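Long form salivary protein D7L1 (Aedes aegypti, PDB 3DYE) binds and sequesters host biogenic amines and leukotrienes in separate pockets, which modulates the blood feeding of female mosquitoes on vertebrates. Local coordinates at residues 159-164 / 186-191; 175-180 / 295-300; 58-63 / 71-76. All coordinates share one frame; numbering follows the deposited sequence.

Interaction 1: 159-164 / 186-191; sequences NKYYPA and FKEHTD. With LNR (L-norepinephrine), chain F.
H189 meets both tyrosines of 159-164 while its imidazole reaches the bound norepinephrine. The edge of the Y162 ring points at the imidazole face: the ring centroids lie 5.4 Å apart and the planes stand at 83°, a T-shaped stack. Y161 lies against the helix itself. H189 CA sits over one face of its ring, 4.1 Å from the centroid, which fits a CH-pi contact. Across the ring from CD2, at the rim, Y161 CE1 comes 3.6 Å from E188 OE1, with carboxylate and ring planes nearly perpendicular.

The imidazole leaves the helix with CG anti to the backbone N (chi1 167°), and this carries NE2 past Y162 to the catechol. NE2 donates to OAC of norepinephrine over 2.8 Å; the bond to OAB is weak because its N-H...O angle is only 121°. ND1 is buried with no polar partner.

Farther out, Y162 OH approaches F186 CA to 3.2 Å and lies in the plane of the F186 ring, at its edge, while L172 and I175 pack on the Y162 side chain. Water 1 joins Y161 OH to E188 O and D191 OD2, tying the outer tyrosine to the neighbouring helix. Helices 153-161 and 184-196 each bring a ligand-binding residue, E158 and H189, to the C-terminal biogenic amine pocket of this PBP/GOBP-family domain.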
loop_
_atom_site.group_PDB
_atom_site.type_symbol
_atom_site.label_atom_id
_atom_site.label_comp_id
_atom_site.label_asym_id
_atom_site.label_seq_id
_atom_site.Cartn_x
_atom_site.Cartn_y
_atom_site.Cartn_z
ATOM N N ASN A 159 12.513 4.548 -12.924
ATOM C CA ASN A 159 12.830 3.779 -14.139
ATOM C C ASN A 159 11.793 3.964 -15.238
ATOM O O ASN A 159 12.119 3.943 -16.423
ATOM C CB ASN A 159 12.986 2.294 -13.815
ATOM C CG ASN A 159 14.223 1.999 -12.993
ATOM O OD1 ASN A 159 15.079 2.868 -12.783
ATOM N ND2 ASN A 159 14.322 0.763 -12.510
ATOM N N LYS A 160 10.544 4.154 -14.828
ATOM C CA LYS A 160 9.446 4.360 -15.746
ATOM C C LYS A 160 9.566 5.711 -16.468
ATOM O O LYS A 160 9.345 5.795 -17.677
ATOM C CB LYS A 160 8.117 4.242 -14.987
ATOM C CG LYS A 160 6.880 4.380 -15.846
ATOM C CD LYS A 160 5.614 4.124 -15.047
ATOM C CE LYS A 160 4.395 4.396 -15.919
ATOM N NZ LYS A 160 3.129 4.109 -15.188
ATOM N N TYR A 161 9.940 6.754 -15.727
ATOM C CA TYR A 161 9.901 8.118 -16.264
ATOM C C TYR A 161 11.252 8.700 -16.648
ATOM O O TYR A 161 11.331 9.596 -17.493
ATOM C CB TYR A 161 9.154 9.042 -15.300
ATOM C CG TYR A 161 7.705 8.651 -15.171
ATOM C CD1 TYR A 161 6.781 9.008 -16.151
ATOM C CD2 TYR A 161 7.262 7.897 -14.087
ATOM C CE1 TYR A 161 5.447 8.635 -16.052
ATOM C CE2 TYR A 161 5.927 7.518 -13.973
ATOM C CZ TYR A 161 5.026 7.893 -14.965
ATOM O OH TYR A 161 3.708 7.523 -14.861
ATOM N N TYR A 162 12.308 8.181 -16.031
ATOM C CA TYR A 162 13.672 8.580 -16.346
ATOM C C TYR A 162 14.501 7.314 -16.583
ATOM O O TYR A 162 15.355 6.967 -15.768
ATOM C CB TYR A 162 14.240 9.436 -15.211
ATOM C CG TYR A 162 13.372 10.635 -14.908
ATOM C CD1 TYR A 162 13.598 11.859 -15.541
ATOM C CD2 TYR A 162 12.310 10.542 -14.003
ATOM C CE1 TYR A 162 12.795 12.962 -15.269
ATOM C CE2 TYR A 162 11.499 11.641 -13.732
ATOM C CZ TYR A 162 11.750 12.839 -14.371
ATOM O OH TYR A 162 10.953 13.921 -14.108
ATOM N N PRO A 163 14.241 6.619 -17.703
ATOM C CA PRO A 163 14.792 5.282 -17.930
ATOM C C PRO A 163 16.306 5.264 -18.072
ATOM O O PRO A 163 16.898 6.180 -18.648
ATOM C CB PRO A 163 14.138 4.842 -19.245
ATOM C CG PRO A 163 13.016 5.796 -19.482
ATOM C CD PRO A 163 13.416 7.067 -18.839
ATOM N N ALA A 164 16.925 4.216 -17.537
ATOM C CA ALA A 164 18.354 3.998 -17.719
ATOM C C ALA A 164 18.690 3.918 -19.209
ATOM O O ALA A 164 17.919 3.367 -20.005
ATOM C CB ALA A 164 18.791 2.730 -16.987
ATOM N N PHE A 186 7.950 15.394 -14.842
ATOM C CA PHE A 186 8.170 15.356 -13.399
ATOM C C PHE A 186 6.868 15.279 -12.613
ATOM O O PHE A 186 6.799 14.595 -11.595
ATOM C CB PHE A 186 8.998 16.544 -12.910
ATOM C CG PHE A 186 9.336 16.469 -11.444
ATOM C CD1 PHE A 186 10.249 15.529 -10.980
ATOM C CD2 PHE A 186 8.739 17.339 -10.527
ATOM C CE1 PHE A 186 10.571 15.448 -9.616
ATOM C CE2 PHE A 186 9.053 17.278 -9.171
ATOM C CZ PHE A 186 9.972 16.326 -8.709
ATOM N N LYS A 187 5.835 15.982 -13.083
ATOM C CA LYS A 187 4.535 15.932 -12.415
ATOM C C LYS A 187 3.950 14.515 -12.468
ATOM O O LYS A 187 3.368 14.042 -11.492
ATOM C CB LYS A 187 3.570 16.965 -13.016
ATOM C CG LYS A 187 3.968 18.425 -12.714
ATOM C CD LYS A 187 3.007 19.450 -13.319
ATOM C CE LYS A 187 3.498 20.875 -13.051
ATOM N NZ LYS A 187 2.599 21.924 -13.638
ATOM N N GLU A 188 4.136 13.842 -13.604
ATOM C CA GLU A 188 3.706 12.454 -13.786
ATOM C C GLU A 188 4.475 11.519 -12.876
ATOM O O GLU A 188 3.893 10.637 -12.251
ATOM C CB GLU A 188 3.904 12.010 -15.236
ATOM C CG GLU A 188 3.014 12.728 -16.245
ATOM C CD GLU A 188 3.028 12.067 -17.614
ATOM O OE1 GLU A 188 3.063 10.818 -17.663
ATOM O OE2 GLU A 188 2.992 12.793 -18.636
ATOM N N HIS A 189 5.788 11.712 -12.820
ATOM C CA HIS A 189 6.652 10.924 -11.953
ATOM C C HIS A 189 6.245 11.088 -10.484
ATOM O O HIS A 189 6.129 10.112 -9.747
ATOM C CB HIS A 189 8.113 11.331 -12.156
ATOM C CG HIS A 189 9.035 10.802 -11.101
ATOM N ND1 HIS A 189 9.418 9.478 -11.043
ATOM C CD2 HIS A 189 9.631 11.413 -10.051
ATOM C CE1 HIS A 189 10.215 9.299 -10.008
ATOM N NE2 HIS A 189 10.357 10.457 -9.385
ATOM N N THR A 190 6.024 12.330 -10.070
ATOM C CA THR A 190 5.661 12.621 -8.691
ATOM C C THR A 190 4.290 12.029 -8.352
ATOM O O THR A 190 4.067 11.566 -7.231
ATOM C CB THR A 190 5.751 14.135 -8.406
ATOM O OG1 THR A 190 7.100 14.562 -8.642
ATOM C CG2 THR A 190 5.394 14.437 -6.967
ATOM N N ASP A 191 3.390 12.019 -9.329
ATOM C CA ASP A 191 2.114 11.323 -9.185
ATOM C C ASP A 191 2.301 9.826 -8.923
ATOM O O ASP A 191 1.644 9.252 -8.045
ATOM C CB ASP A 191 1.241 11.538 -10.417
ATOM C CG ASP A 191 -0.130 10.938 -10.252
ATOM O OD1 ASP A 191 -0.883 11.419 -9.381
ATOM O OD2 ASP A 191 -0.439 9.967 -10.970
HETATM O OAC LNR F . 12.249 9.996 -7.382
HETATM C CAJ LNR F . 12.184 10.770 -6.266
HETATM C CAG LNR F . 13.065 10.568 -5.206
HETATM C CAI LNR F . 11.249 11.782 -6.153
HETATM O OAB LNR F . 10.361 12.047 -7.150
HETATM C CAE LNR F . 11.228 12.545 -4.992
HETATM C CAF LNR F . 12.063 12.323 -4.032
HETATM C CAK LNR F . 12.955 11.388 -4.082
HETATM C CAL LNR F . 13.851 11.231 -2.910
HETATM O OAD LNR F . 14.797 12.298 -2.926
HETATM C CAH LNR F . 14.578 9.889 -2.894
HETATM N NAA LNR F . 15.103 9.630 -1.565
HETATM O O HOH W 1 1.832 8.746 -12.821
#

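Interaction 2: 175-180 / 295-300; sequences IRQYTV and EIDGKQ. With LNR (L-norepinephrine), chain F.
The guanidinium of R176 lies between I296 and norepinephrine: I296 CG2 sits 3.4 Å above one face, offset toward the rim, and ligand CAH lies over the opposite face. D297 OD1 approaches the edge, near the guanidinium plane. The contact joins a Schellman motif to helix 286-300 at the C-terminal amine pocket; positive-phi Y178 is the C-prime residue of the motif, which ends helix 172-175.

R176 grips D297 side-on, both nitrogens serving one oxygen. NE donates to OD1 over 2.8 Å, meeting it on the anti side, and NH2 donates to OD1 over 3.0 Å. The guanidinium and carboxylate planes are 64° apart, so this one-oxygen grip is not coplanar. The bend at chi3 (57°) turns the head so that NE and NH2 both face OD1, while CD rests on Q300 CB. NH1 has its own salt bridges, to E158 and E268, which would fix the rotation of the head. The polar end of Q300 is likewise held by E158.

Q177 NE2 donates a hydrogen bond of 3.0 Å to D297 OD2, reaching it from above the carboxylate plane. The Y178 ring carries ligand OAD over one face, and its hydroxyl bonds to D265.

Ligand OAD donates to R176 O over 2.7 Å. Water 2 donates to that same oxygen and to D297 OD1, and its O lies 2.8 Å from ligand NAA, whose hydrogen bond it accepts.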
loop_
_atom_site.group_PDB
_atom_site.type_symbol
_atom_site.label_atom_id
_atom_site.label_comp_id
_atom_site.label_asym_id
_atom_site.label_seq_id
_atom_site.Cartn_x
_atom_site.Cartn_y
_atom_site.Cartn_z
ATOM N N ILE A 175 16.660 15.304 -8.918
ATOM C CA ILE A 175 15.384 14.818 -8.389
ATOM C C ILE A 175 15.574 14.160 -7.025
ATOM O O ILE A 175 14.851 14.469 -6.071
ATOM C CB ILE A 175 14.661 13.879 -9.394
ATOM C CG1 ILE A 175 14.109 14.713 -10.558
ATOM C CG2 ILE A 175 13.518 13.111 -8.717
ATOM C CD1 ILE A 175 13.702 13.921 -11.770
ATOM N N ARG A 176 16.572 13.287 -6.929
ATOM C CA ARG A 176 16.822 12.558 -5.682
ATOM C C ARG A 176 17.351 13.450 -4.551
ATOM O O ARG A 176 17.390 13.031 -3.385
ATOM C CB ARG A 176 17.733 11.350 -5.933
ATOM C CG ARG A 176 17.054 10.252 -6.756
ATOM C CD ARG A 176 17.813 8.934 -6.721
ATOM N NE ARG A 176 18.002 8.462 -5.350
ATOM C CZ ARG A 176 17.093 7.796 -4.638
ATOM N NH1 ARG A 176 15.900 7.505 -5.153
ATOM N NH2 ARG A 176 17.385 7.424 -3.399
ATOM N N GLN A 177 17.735 14.679 -4.895
ATOM C CA GLN A 177 18.141 15.668 -3.896
ATOM C C GLN A 177 17.027 16.683 -3.618
ATOM O O GLN A 177 17.287 17.824 -3.225
ATOM C CB GLN A 177 19.442 16.356 -4.311
ATOM C CG GLN A 177 20.635 15.407 -4.419
ATOM C CD GLN A 177 20.780 14.493 -3.204
ATOM O OE1 GLN A 177 20.805 14.952 -2.058
ATOM N NE2 GLN A 177 20.876 13.190 -3.456
ATOM N N TYR A 178 15.788 16.235 -3.817
ATOM C CA TYR A 178 14.568 17.017 -3.550
ATOM C C TYR A 178 14.445 18.327 -4.333
ATOM O O TYR A 178 13.807 19.280 -3.874
ATOM C CB TYR A 178 14.373 17.237 -2.044
ATOM C CG TYR A 178 14.071 15.954 -1.316
ATOM C CD1 TYR A 178 12.764 15.476 -1.220
ATOM C CD2 TYR A 178 15.096 15.200 -0.745
ATOM C CE1 TYR A 178 12.476 14.293 -0.564
ATOM C CE2 TYR A 178 14.821 14.008 -0.086
ATOM C CZ TYR A 178 13.509 13.564 0.011
ATOM O OH TYR A 178 13.238 12.381 0.652
ATOM N N THR A 179 15.048 18.366 -5.517
ATOM C CA THR A 179 14.819 19.476 -6.438
ATOM C C THR A 179 13.433 19.317 -7.055
ATOM O O THR A 179 13.112 18.269 -7.613
ATOM C CB THR A 179 15.903 19.537 -7.540
ATOM O OG1 THR A 179 17.181 19.711 -6.926
ATOM C CG2 THR A 179 15.643 20.695 -8.517
ATOM N N VAL A 180 12.606 20.353 -6.937
ATOM C CA VAL A 180 11.246 20.290 -7.465
ATOM C C VAL A 180 11.253 20.848 -8.881
ATOM O O VAL A 180 11.446 22.048 -9.078
ATOM C CB VAL A 180 10.241 21.069 -6.569
ATOM C CG1 VAL A 180 8.825 21.068 -7.188
ATOM C CG2 VAL A 180 10.231 20.498 -5.160
ATOM N N GLU A 295 23.512 5.372 -0.908
ATOM C CA GLU A 295 23.930 4.277 -1.783
ATOM C C GLU A 295 23.015 4.181 -3.006
ATOM O O GLU A 295 23.485 3.947 -4.120
ATOM C CB GLU A 295 23.952 2.952 -1.014
ATOM C CG GLU A 295 24.761 1.838 -1.679
ATOM C CD GLU A 295 24.812 0.554 -0.856
ATOM O OE1 GLU A 295 24.162 0.485 0.213
ATOM O OE2 GLU A 295 25.509 -0.394 -1.282
ATOM N N ILE A 296 21.715 4.373 -2.791
ATOM C CA ILE A 296 20.742 4.401 -3.889
ATOM C C ILE A 296 20.973 5.624 -4.791
ATOM O O ILE A 296 20.865 5.523 -6.018
ATOM C CB ILE A 296 19.271 4.362 -3.377
ATOM C CG1 ILE A 296 19.044 3.134 -2.484
ATOM C CG2 ILE A 296 18.293 4.344 -4.555
ATOM C CD1 ILE A 296 17.839 3.240 -1.550
ATOM N N ASP A 297 21.298 6.763 -4.176
ATOM C CA ASP A 297 21.659 7.985 -4.908
ATOM C C ASP A 297 22.794 7.720 -5.897
ATOM O O ASP A 297 22.716 8.114 -7.062
ATOM C CB ASP A 297 22.075 9.104 -3.945
ATOM C CG ASP A 297 20.917 9.644 -3.118
ATOM O OD1 ASP A 297 19.765 9.215 -3.325
ATOM O OD2 ASP A 297 21.171 10.508 -2.252
ATOM N N GLY A 298 23.842 7.050 -5.420
ATOM C CA GLY A 298 24.994 6.697 -6.247
ATOM C C GLY A 298 24.713 5.617 -7.278
ATOM O O GLY A 298 25.505 5.418 -8.202
ATOM N N LYS A 299 23.594 4.912 -7.116
ATOM C CA LYS A 299 23.169 3.888 -8.074
ATOM C C LYS A 299 22.348 4.511 -9.209
ATOM O O LYS A 299 22.605 4.245 -10.386
ATOM C CB LYS A 299 22.370 2.785 -7.367
ATOM C CG LYS A 299 22.414 1.413 -8.042
ATOM C CD LYS A 299 23.759 0.706 -7.814
ATOM C CE LYS A 299 23.659 -0.812 -7.996
ATOM N NZ LYS A 299 23.411 -1.237 -9.411
ATOM N N GLN A 300 21.378 5.350 -8.847
ATOM C CA GLN A 300 20.540 6.055 -9.824
ATOM C C GLN A 300 21.271 7.220 -10.506
ATOM O O GLN A 300 21.018 7.512 -11.680
ATOM C CB GLN A 300 19.236 6.547 -9.177
ATOM C CG GLN A 300 18.342 5.457 -8.578
ATOM C CD GLN A 300 17.897 4.403 -9.589
ATOM O OE1 GLN A 300 18.627 3.450 -9.872
ATOM N NE2 GLN A 300 16.681 4.558 -10.116
HETATM O OAC LNR F . 12.249 9.996 -7.382
HETATM C CAJ LNR F . 12.184 10.770 -6.266
HETATM C CAG LNR F . 13.065 10.568 -5.206
HETATM C CAI LNR F . 11.249 11.782 -6.153
HETATM O OAB LNR F . 10.361 12.047 -7.150
HETATM C CAE LNR F . 11.228 12.545 -4.992
HETATM C CAF LNR F . 12.063 12.323 -4.032
HETATM C CAK LNR F . 12.955 11.388 -4.082
HETATM C CAL LNR F . 13.851 11.231 -2.910
HETATM O OAD LNR F . 14.797 12.298 -2.926
HETATM C CAH LNR F . 14.578 9.889 -2.894
HETATM N NAA LNR F . 15.103 9.630 -1.565
HETATM O O HOH W 2 17.633 10.740 -2.009
#

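Interaction 3: 58-63 / 71-76; sequences TGLYDP and SVIQEQ
V72 and L60 account for most of this contact, and both apolar and carbonyl contacts are involved.

Among the apolar contacts, L60 CD2 is the central atom. It lies 3.7 Å from I73 CG1 and 4.0 Å from V72 CB, so one methyl branch of the leucine rests beside two successive residues of the helix. The L60 and I73 side chains cross at about a right angle. For I73, CG1 is anti to the carbonyl carbon (chi1 -67°), which places CG1 and CD1 where L60 CD2 meets them. Y92 of helix 86-97 touches both L60 and I73, while L55 of helix 45-58 packs on L60, so the leucine joins three helices.

The setting is the hairpin-like link between helix 45-58 and helix 71-79 in the N-terminal PBP/GOBP-family domain, where strands 61-62 and 67-68 form a two-stranded antiparallel sheet. L60 also makes a backbone hydrogen bond with D69, just before the second helix.

The second kind of contact sets methyls against backbone carbonyls. V72 spreads its two branches over the turn: CG1 lies 3.3 Å from T58 O and CG2 lies 3.4 Å from G59 O. With CG1 anti to the backbone N (chi1 177°), CG1 meets the last helical residue, T58, and CG2 meets G59 just beyond it.

The helix ends here. G59 is the first residue to leave helical angles, with positive phi (92°), and its carbonyl is left beside V72 CG2. T58 OG1, meanwhile, is hydrogen-bonded to V54 O and L55 O within its own helix.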
loop_
_atom_site.group_PDB
_atom_site.type_symbol
_atom_site.label_atom_id
_atom_site.label_comp_id
_atom_site.label_asym_id
_atom_site.label_seq_id
_atom_site.Cartn_x
_atom_site.Cartn_y
_atom_site.Cartn_z
ATOM N N THR A 58 -10.175 -3.948 1.139
ATOM C CA THR A 58 -10.603 -4.488 -0.158
ATOM C C THR A 58 -11.996 -3.994 -0.539
ATOM O O THR A 58 -12.355 -3.990 -1.718
ATOM C CB THR A 58 -10.595 -6.035 -0.205
ATOM O OG1 THR A 58 -11.410 -6.557 0.852
ATOM C CG2 THR A 58 -9.175 -6.591 -0.088
ATOM N N GLY A 59 -12.778 -3.583 0.460
ATOM C CA GLY A 59 -14.167 -3.197 0.240
ATOM C C GLY A 59 -15.160 -4.333 0.412
ATOM O O GLY A 59 -16.361 -4.131 0.255
ATOM N N LEU A 60 -14.667 -5.527 0.740
ATOM C CA LEU A 60 -15.542 -6.686 0.965
ATOM C C LEU A 60 -16.462 -6.479 2.160
ATOM O O LEU A 60 -17.579 -6.991 2.177
ATOM C CB LEU A 60 -14.725 -7.971 1.151
ATOM C CG LEU A 60 -14.296 -8.686 -0.131
ATOM C CD1 LEU A 60 -13.302 -9.804 0.208
ATOM C CD2 LEU A 60 -15.513 -9.222 -0.897
ATOM N N TYR A 61 -15.978 -5.750 3.162
ATOM C CA TYR A 61 -16.843 -5.270 4.232
ATOM C C TYR A 61 -16.913 -3.750 4.172
ATOM O O TYR A 61 -15.886 -3.072 4.152
ATOM C CB TYR A 61 -16.370 -5.729 5.618
ATOM C CG TYR A 61 -17.245 -5.180 6.727
ATOM C CD1 TYR A 61 -18.518 -5.704 6.954
ATOM C CD2 TYR A 61 -16.816 -4.114 7.525
ATOM C CE1 TYR A 61 -19.342 -5.194 7.952
ATOM C CE2 TYR A 61 -17.645 -3.592 8.542
ATOM C CZ TYR A 61 -18.902 -4.142 8.741
ATOM O OH TYR A 61 -19.737 -3.645 9.725
ATOM N N ASP A 62 -18.136 -3.232 4.138
ATOM C CA ASP A 62 -18.379 -1.792 4.113
ATOM C C ASP A 62 -18.840 -1.359 5.512
ATOM O O ASP A 62 -19.979 -1.641 5.894
ATOM C CB ASP A 62 -19.430 -1.458 3.043
ATOM C CG ASP A 62 -19.743 0.041 2.946
ATOM O OD1 ASP A 62 -19.351 0.820 3.840
ATOM O OD2 ASP A 62 -20.398 0.439 1.960
ATOM N N PRO A 63 -17.954 -0.688 6.281
ATOM C CA PRO A 63 -18.293 -0.298 7.657
ATOM C C PRO A 63 -19.306 0.844 7.765
ATOM O O PRO A 63 -19.893 1.043 8.833
ATOM C CB PRO A 63 -16.938 0.097 8.262
ATOM C CG PRO A 63 -16.113 0.521 7.112
ATOM C CD PRO A 63 -16.581 -0.281 5.914
ATOM N N SER A 71 -19.797 -7.207 -4.669
ATOM C CA SER A 71 -19.477 -6.620 -5.981
ATOM C C SER A 71 -17.961 -6.507 -6.194
ATOM O O SER A 71 -17.482 -6.523 -7.325
ATOM C CB SER A 71 -20.214 -5.291 -6.227
ATOM O OG SER A 71 -19.724 -4.240 -5.419
ATOM N N VAL A 72 -17.222 -6.433 -5.085
ATOM C CA VAL A 72 -15.767 -6.440 -5.083
ATOM C C VAL A 72 -15.230 -7.726 -5.731
ATOM O O VAL A 72 -14.264 -7.695 -6.503
ATOM C CB VAL A 72 -15.229 -6.287 -3.629
ATOM C CG1 VAL A 72 -13.729 -6.371 -3.593
ATOM C CG2 VAL A 72 -15.716 -4.964 -3.019
ATOM N N ILE A 73 -15.886 -8.843 -5.430
ATOM C CA ILE A 73 -15.521 -10.145 -5.995
ATOM C C ILE A 73 -15.739 -10.169 -7.512
ATOM O O ILE A 73 -14.858 -10.581 -8.273
ATOM C CB ILE A 73 -16.284 -11.295 -5.289
ATOM C CG1 ILE A 73 -15.819 -11.408 -3.833
ATOM C CG2 ILE A 73 -16.066 -12.640 -6.018
ATOM C CD1 ILE A 73 -16.771 -12.183 -2.927
ATOM N N GLN A 74 -16.904 -9.711 -7.955
ATOM C CA GLN A 74 -17.188 -9.712 -9.388
ATOM C C GLN A 74 -16.274 -8.744 -10.141
ATOM O O GLN A 74 -15.813 -9.062 -11.239
ATOM C CB GLN A 74 -18.668 -9.456 -9.668
ATOM C CG GLN A 74 -19.622 -10.488 -9.024
ATOM C CD GLN A 74 -19.666 -11.885 -9.687
ATOM O OE1 GLN A 74 -18.888 -12.224 -10.597
ATOM N NE2 GLN A 74 -20.596 -12.704 -9.207
ATOM N N GLU A 75 -15.984 -7.586 -9.543
ATOM C CA GLU A 75 -15.043 -6.629 -10.152
ATOM C C GLU A 75 -13.645 -7.234 -10.298
ATOM O O GLU A 75 -12.998 -7.093 -11.338
ATOM C CB GLU A 75 -14.986 -5.321 -9.358
ATOM C CG GLU A 75 -16.139 -4.368 -9.654
ATOM C CD GLU A 75 -16.147 -3.868 -11.097
ATOM O OE1 GLU A 75 -15.143 -3.266 -11.549
ATOM O OE2 GLU A 75 -17.165 -4.077 -11.781
ATOM N N GLN A 76 -13.195 -7.931 -9.263
ATOM C CA GLN A 76 -11.907 -8.618 -9.300
ATOM C C GLN A 76 -11.843 -9.692 -10.395
ATOM O O GLN A 76 -10.838 -9.820 -11.102
ATOM C CB GLN A 76 -11.594 -9.218 -7.929
ATOM C CG GLN A 76 -10.150 -9.671 -7.771
ATOM C CD GLN A 76 -9.176 -8.506 -7.655
ATOM O OE1 GLN A 76 -9.580 -7.343 -7.554
ATOM N NE2 GLN A 76 -7.886 -8.820 -7.644
#

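How the interactions relate
Interactions 1 and 2 belong to one site: both touch norepinephrine, their segments alternate along the chain, and they meet directly, with Y162 CZ 3.4 Å from I175 CD1. Interaction 1 is the more buried, and aromatic rings dominate it; interaction 2 is only partly buried and relies on charge, with a salt bridge and an amide-to-carboxylate hydrogen bond between a loop and the last helix. Interaction 3 stands apart in the N-terminal domain, its centre about 31 Å from that of interaction 1 and about 39 Å from that of interaction 2. It is also buried, but its contacts are aliphatic and carbonyl-to-methyl, joining segments eight residues apart.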